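Local coordinates for protein fuculose-1-phosphate aldolase (Glaciozyma antarctica, PDB 4XXF) that is a member of the class II aldolase/adducin family, of the AraD-like clan, and binds a zinc ion, at residues G37-R49 / H56-L68. Sequence-based numbering, arbitrary orientation.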
loop_
_atom_site.group_PDB
_atom_site.type_symbol
_atom_site.label_atom_id
_atom_site.label_comp_id
_atom_site.label_asym_id
_atom_site.label_seq_id
_atom_site.Cartn_x
_atom_site.Cartn_y
_atom_site.Cartn_z
ATOM N N GLY A 37 -0.585 9.291 3.924
ATOM C CA GLY A 37 -0.260 9.520 2.524
ATOM C C GLY A 37 -1.203 10.467 1.806
ATOM O O GLY A 37 -1.318 10.400 0.578
ATOM N N PHE A 38 -1.851 11.364 2.546
ATOM C CA PHE A 38 -2.830 12.285 1.976
ATOM C C PHE A 38 -2.187 13.459 1.263
ATOM O O PHE A 38 -2.875 14.223 0.584
ATOM C CB PHE A 38 -3.752 12.861 3.058
ATOM C CG PHE A 38 -4.686 11.866 3.694
ATOM C CD1 PHE A 38 -4.953 10.623 3.130
ATOM C CD2 PHE A 38 -5.322 12.209 4.873
ATOM C CE1 PHE A 38 -5.837 9.737 3.762
ATOM C CE2 PHE A 38 -6.191 11.337 5.500
ATOM C CZ PHE A 38 -6.448 10.106 4.947
ATOM N N ASP A 39 -0.885 13.648 1.455
ATOM C CA ASP A 39 -0.223 14.804 0.867
ATOM C C ASP A 39 0.324 14.485 -0.522
ATOM O O ASP A 39 0.524 13.331 -0.895
ATOM C CB ASP A 39 0.879 15.348 1.796
ATOM C CG ASP A 39 1.839 14.283 2.332
ATOM O OD1 ASP A 39 2.867 14.711 2.906
ATOM O OD2 ASP A 39 1.608 13.052 2.224
ATOM N N HIS A 40 0.504 15.532 -1.311
ATOM C CA HIS A 40 1.095 15.438 -2.641
ATOM C C HIS A 40 1.806 16.756 -2.883
ATOM O O HIS A 40 1.252 17.826 -2.583
ATOM C CB HIS A 40 0.022 15.157 -3.715
ATOM C CG HIS A 40 0.576 14.822 -5.075
ATOM N ND1 HIS A 40 1.460 13.788 -5.292
ATOM C CD2 HIS A 40 0.348 15.377 -6.293
ATOM C CE1 HIS A 40 1.755 13.720 -6.579
ATOM N NE2 HIS A 40 1.094 14.673 -7.209
ATOM N N THR A 41 3.037 16.675 -3.380
ATOM C CA THR A 41 3.912 17.835 -3.610
ATOM C C THR A 41 3.808 18.839 -2.448
ATOM O O THR A 41 3.924 18.445 -1.290
ATOM C CB THR A 41 3.628 18.514 -4.989
ATOM O OG1 THR A 41 2.343 19.150 -4.976
ATOM C CG2 THR A 41 3.692 17.477 -6.119
ATOM N N VAL A 42 3.591 20.121 -2.748
ATOM C CA VAL A 42 3.521 21.152 -1.708
ATOM C C VAL A 42 2.106 21.672 -1.530
ATOM O O VAL A 42 1.888 22.692 -0.862
ATOM C CB VAL A 42 4.473 22.322 -2.028
ATOM C CG1 VAL A 42 5.914 21.847 -1.986
ATOM C CG2 VAL A 42 4.137 22.941 -3.390
ATOM N N ALA A 43 1.148 20.969 -2.123
ATOM C CA ALA A 43 -0.245 21.327 -2.019
ATOM C C ALA A 43 -0.732 21.024 -0.612
ATOM O O ALA A 43 -0.172 20.177 0.099
ATOM C CB ALA A 43 -1.072 20.565 -3.046
ATOM N N GLY A 44 -1.782 21.706 -0.205
ATOM C CA GLY A 44 -2.382 21.368 1.061
ATOM C C GLY A 44 -2.088 22.351 2.159
ATOM O O GLY A 44 -0.982 22.884 2.325
ATOM N N HIS A 45 -3.127 22.562 2.940
ATOM C CA HIS A 45 -3.035 23.462 4.061
ATOM C C HIS A 45 -3.994 23.007 5.133
ATOM O O HIS A 45 -5.086 22.512 4.866
ATOM C CB HIS A 45 -3.333 24.904 3.634
ATOM C CG HIS A 45 -3.837 25.020 2.231
ATOM N ND1 HIS A 45 -5.176 24.940 1.911
ATOM C CD2 HIS A 45 -3.181 25.192 1.060
ATOM C CE1 HIS A 45 -5.323 25.070 0.606
ATOM N NE2 HIS A 45 -4.127 25.216 0.064
ATOM N N LEU A 46 -3.528 23.146 6.363
ATOM C CA LEU A 46 -4.367 22.912 7.527
ATOM C C LEU A 46 -4.249 24.150 8.396
ATOM O O LEU A 46 -3.146 24.608 8.685
ATOM C CB LEU A 46 -3.937 21.660 8.299
ATOM C CG LEU A 46 -4.285 20.285 7.724
ATOM C CD1 LEU A 46 -3.382 19.904 6.544
ATOM C CD2 LEU A 46 -4.190 19.243 8.822
ATOM N N THR A 47 -5.389 24.714 8.779
ATOM C CA THR A 47 -5.386 25.933 9.576
ATOM C C THR A 47 -6.155 25.755 10.873
ATOM O O THR A 47 -7.087 24.943 10.953
ATOM C CB THR A 47 -6.015 27.119 8.811
ATOM O OG1 THR A 47 -7.337 26.773 8.371
ATOM C CG2 THR A 47 -5.165 27.512 7.594
ATOM N N VAL A 48 -5.738 26.495 11.900
ATOM C CA VAL A 48 -6.550 26.618 13.103
ATOM C C VAL A 48 -6.593 28.086 13.532
ATOM O O VAL A 48 -5.591 28.803 13.509
ATOM C CB VAL A 48 -6.035 25.703 14.261
ATOM C CG1 VAL A 48 -4.645 26.116 14.728
ATOM C CG2 VAL A 48 -7.015 25.707 15.426
ATOM N N ARG A 49 -7.785 28.526 13.902
ATOM C CA ARG A 49 -7.978 29.887 14.373
ATOM C C ARG A 49 -7.260 30.089 15.697
ATOM O O ARG A 49 -7.356 29.249 16.597
ATOM C CB ARG A 49 -9.465 30.156 14.536
ATOM C CG ARG A 49 -9.844 31.609 14.625
ATOM C CD ARG A 49 -11.295 31.716 14.975
ATOM N NE ARG A 49 -12.222 31.148 13.987
ATOM C CZ ARG A 49 -12.697 31.811 12.928
ATOM N NH1 ARG A 49 -12.272 33.038 12.661
ATOM N NH2 ARG A 49 -13.586 31.252 12.125
ATOM N N HIS A 56 -6.736 35.748 13.300
ATOM C CA HIS A 56 -5.389 35.218 13.121
ATOM C C HIS A 56 -5.457 33.706 13.059
ATOM O O HIS A 56 -6.306 33.108 13.720
ATOM C CB HIS A 56 -4.458 35.636 14.255
ATOM C CG HIS A 56 -4.161 37.102 14.286
ATOM N ND1 HIS A 56 -3.421 37.686 15.292
ATOM C CD2 HIS A 56 -4.494 38.097 13.435
ATOM C CE1 HIS A 56 -3.318 38.983 15.061
ATOM N NE2 HIS A 56 -3.964 39.261 13.942
ATOM N N PHE A 57 -4.558 33.104 12.290
ATOM C CA PHE A 57 -4.590 31.666 12.035
ATOM C C PHE A 57 -3.200 31.071 12.033
ATOM O O PHE A 57 -2.261 31.668 11.498
ATOM C CB PHE A 57 -5.278 31.399 10.696
ATOM C CG PHE A 57 -6.621 32.037 10.601
ATOM C CD1 PHE A 57 -6.763 33.338 10.136
ATOM C CD2 PHE A 57 -7.740 31.354 11.039
ATOM C CE1 PHE A 57 -8.007 33.936 10.093
ATOM C CE2 PHE A 57 -8.982 31.946 10.999
ATOM C CZ PHE A 57 -9.123 33.240 10.531
ATOM N N TRP A 58 -3.071 29.887 12.620
ATOM C CA TRP A 58 -1.850 29.094 12.519
ATOM C C TRP A 58 -1.967 28.160 11.323
ATOM O O TRP A 58 -3.038 27.605 11.063
ATOM C CB TRP A 58 -1.605 28.309 13.815
ATOM C CG TRP A 58 -1.335 29.226 14.962
ATOM C CD1 TRP A 58 -2.246 29.708 15.858
ATOM C CD2 TRP A 58 -0.076 29.814 15.311
ATOM N NE1 TRP A 58 -1.629 30.555 16.755
ATOM C CE2 TRP A 58 -0.297 30.635 16.441
ATOM C CE3 TRP A 58 1.219 29.724 14.780
ATOM C CZ2 TRP A 58 0.729 31.368 17.045
ATOM C CZ3 TRP A 58 2.240 30.457 15.387
ATOM C CH2 TRP A 58 1.985 31.263 16.507
ATOM N N VAL A 59 -0.872 28.009 10.585
ATOM C CA VAL A 59 -0.896 27.235 9.351
ATOM C C VAL A 59 0.488 26.658 9.102
ATOM O O VAL A 59 1.493 27.169 9.603
ATOM C CB VAL A 59 -1.365 28.120 8.151
ATOM C CG1 VAL A 59 -0.389 29.239 7.901
ATOM C CG2 VAL A 59 -1.581 27.307 6.873
ATOM N N ASN A 60 0.539 25.572 8.340
ATOM C CA ASN A 60 1.812 25.038 7.869
ATOM C C ASN A 60 2.502 25.995 6.902
ATOM O O ASN A 60 1.839 26.657 6.104
ATOM C CB ASN A 60 1.587 23.684 7.201
ATOM C CG ASN A 60 0.554 23.741 6.094
ATOM O OD1 ASN A 60 -0.626 24.027 6.325
ATOM N ND2 ASN A 60 0.991 23.449 4.874
ATOM N N PRO A 61 3.840 26.105 7.002
ATOM C CA PRO A 61 4.587 26.998 6.114
ATOM C C PRO A 61 4.787 26.362 4.742
ATOM O O PRO A 61 4.974 25.148 4.643
ATOM C CB PRO A 61 5.915 27.187 6.844
ATOM C CG PRO A 61 6.102 25.888 7.584
ATOM C CD PRO A 61 4.709 25.485 8.023
ATOM N N PHE A 62 4.740 27.172 3.700
ATOM C CA PHE A 62 4.754 26.686 2.326
ATOM C C PHE A 62 6.020 25.898 2.005
ATOM O O PHE A 62 7.127 26.381 2.202
ATOM C CB PHE A 62 4.610 27.891 1.384
ATOM C CG PHE A 62 4.119 27.565 -0.013
ATOM C CD1 PHE A 62 3.477 26.372 -0.322
ATOM C CD2 PHE A 62 4.290 28.504 -1.022
ATOM C CE1 PHE A 62 3.029 26.127 -1.616
ATOM C CE2 PHE A 62 3.843 28.262 -2.306
ATOM C CZ PHE A 62 3.218 27.067 -2.603
ATOM N N GLY A 63 5.845 24.677 1.508
ATOM C CA GLY A 63 6.967 23.890 1.023
ATOM C C GLY A 63 7.587 22.905 2.002
ATOM O O GLY A 63 8.423 22.099 1.606
ATOM N N LEU A 64 7.224 22.980 3.277
ATOM C CA LEU A 64 7.767 22.039 4.254
ATOM C C LEU A 64 6.976 20.725 4.237
ATOM O O LEU A 64 5.745 20.719 4.307
ATOM C CB LEU A 64 7.745 22.644 5.661
ATOM C CG LEU A 64 8.292 21.744 6.771
ATOM C CD1 LEU A 64 9.751 21.405 6.554
ATOM C CD2 LEU A 64 8.112 22.433 8.098
ATOM N N ALA A 65 7.681 19.604 4.143
ATOM C CA ALA A 65 7.042 18.298 4.130
ATOM C C ALA A 65 6.170 18.108 5.360
ATOM O O ALA A 65 6.607 18.347 6.494
ATOM C CB ALA A 65 8.081 17.204 4.082
ATOM N N PHE A 66 4.944 17.631 5.152
ATOM C CA PHE A 66 4.057 17.330 6.277
ATOM C C PHE A 66 4.718 16.334 7.244
ATOM O O PHE A 66 4.553 16.443 8.465
ATOM C CB PHE A 66 2.724 16.756 5.794
ATOM C CG PHE A 66 1.773 17.766 5.191
ATOM C CD1 PHE A 66 2.175 19.044 4.829
ATOM C CD2 PHE A 66 0.453 17.403 4.990
ATOM C CE1 PHE A 66 1.263 19.939 4.271
ATOM C CE2 PHE A 66 -0.464 18.286 4.435
ATOM C CZ PHE A 66 -0.057 19.556 4.072
ATOM N N ARG A 67 5.467 15.373 6.700
ATOM C CA ARG A 67 6.153 14.343 7.475
ATOM C C ARG A 67 7.162 14.912 8.471
ATOM O O ARG A 67 7.503 14.248 9.445
ATOM C CB ARG A 67 6.846 13.377 6.492
ATOM C CG ARG A 67 7.808 12.357 7.100
ATOM C CD ARG A 67 7.072 11.396 8.026
ATOM N NE ARG A 67 7.947 10.356 8.560
ATOM C CZ ARG A 67 8.764 10.526 9.593
ATOM N NH1 ARG A 67 8.849 11.700 10.197
ATOM N NH2 ARG A 67 9.508 9.512 10.019
ATOM N N LEU A 68 7.643 16.127 8.222
ATOM C CA LEU A 68 8.657 16.743 9.072
ATOM C C LEU A 68 8.127 17.923 9.881
ATOM O O LEU A 68 8.907 18.610 10.538
ATOM C CB LEU A 68 9.844 17.204 8.220
ATOM C CG LEU A 68 10.451 16.090 7.360
ATOM C CD1 LEU A 68 11.503 16.666 6.413
ATOM C CD2 LEU A 68 11.064 14.969 8.211
HETATM O O HOH W 1 3.918 17.210 2.479
HETATM O O HOH W 2 5.382 14.548 3.804
HETATM O O HOH W 3 3.243 23.423 1.472
#
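Phe66 and Leu46 meet at the apolar centre of this contact, with Leu46 CD1 3.9 Å from Phe66 CE2. Leu46 lies on strand 45-49, which forms a beta hairpin with strand 56-59 in the central sheet of the aldolase/adducin fold. Phe66 opens the short 3-10 segment 66-68 that follows the hairpin. The far end of its ring abuts Gly44 edge-on, with Phe66 CZ 3.9 Å from Gly44 O. Ile30 and Ala34 of helix 15-36 also pack on this ring. Nearby, Val42 CG2 packs on Phe62 CE1, the two side chains crossing at about a right angle.

Along the strands, Thr47 and Val59 lie side by side, with Thr47 CG2 3.7 Å from Val59 CG2. Beyond them, Arg49 runs alongside Phe57. The bend at chi3 (-63°) brings Arg49 NH1 to 3.8 Å from Phe57 CZ, and Phe57 CE2 lies over one guanidinium face. Arg49 also bonds the carbonyls of His106, Val112 and Lys54. Val48 and Trp58 form the hydrogen-bonded antiparallel pair, Val48 N to Trp58 O and Trp58 N to Val48 O, each donor in the carbonyl plane.

Where the strand pairing ends, the Asn60 amide takes over. Its OD1 accepts from Leu46 N at 3.0 Å, nearly straight at 168°. Its ND2 donates to Gly44 O, a longer bond of 3.3 Å. Together they grip the backbone on both sides of His45. In the modelled copy the His45 side chain lies about 5 Å from the zinc ion, which His117, His119 and His181 bind.

At the polar edge, a water joins Val42 O to Gly63 N. Asp39 passes Phe66 with its carboxylate and the ring 24° apart. Asp39 OD1 accepts from two waters, each at 2.7 Å; one accepts from Phe66 N and the other from Arg67 N.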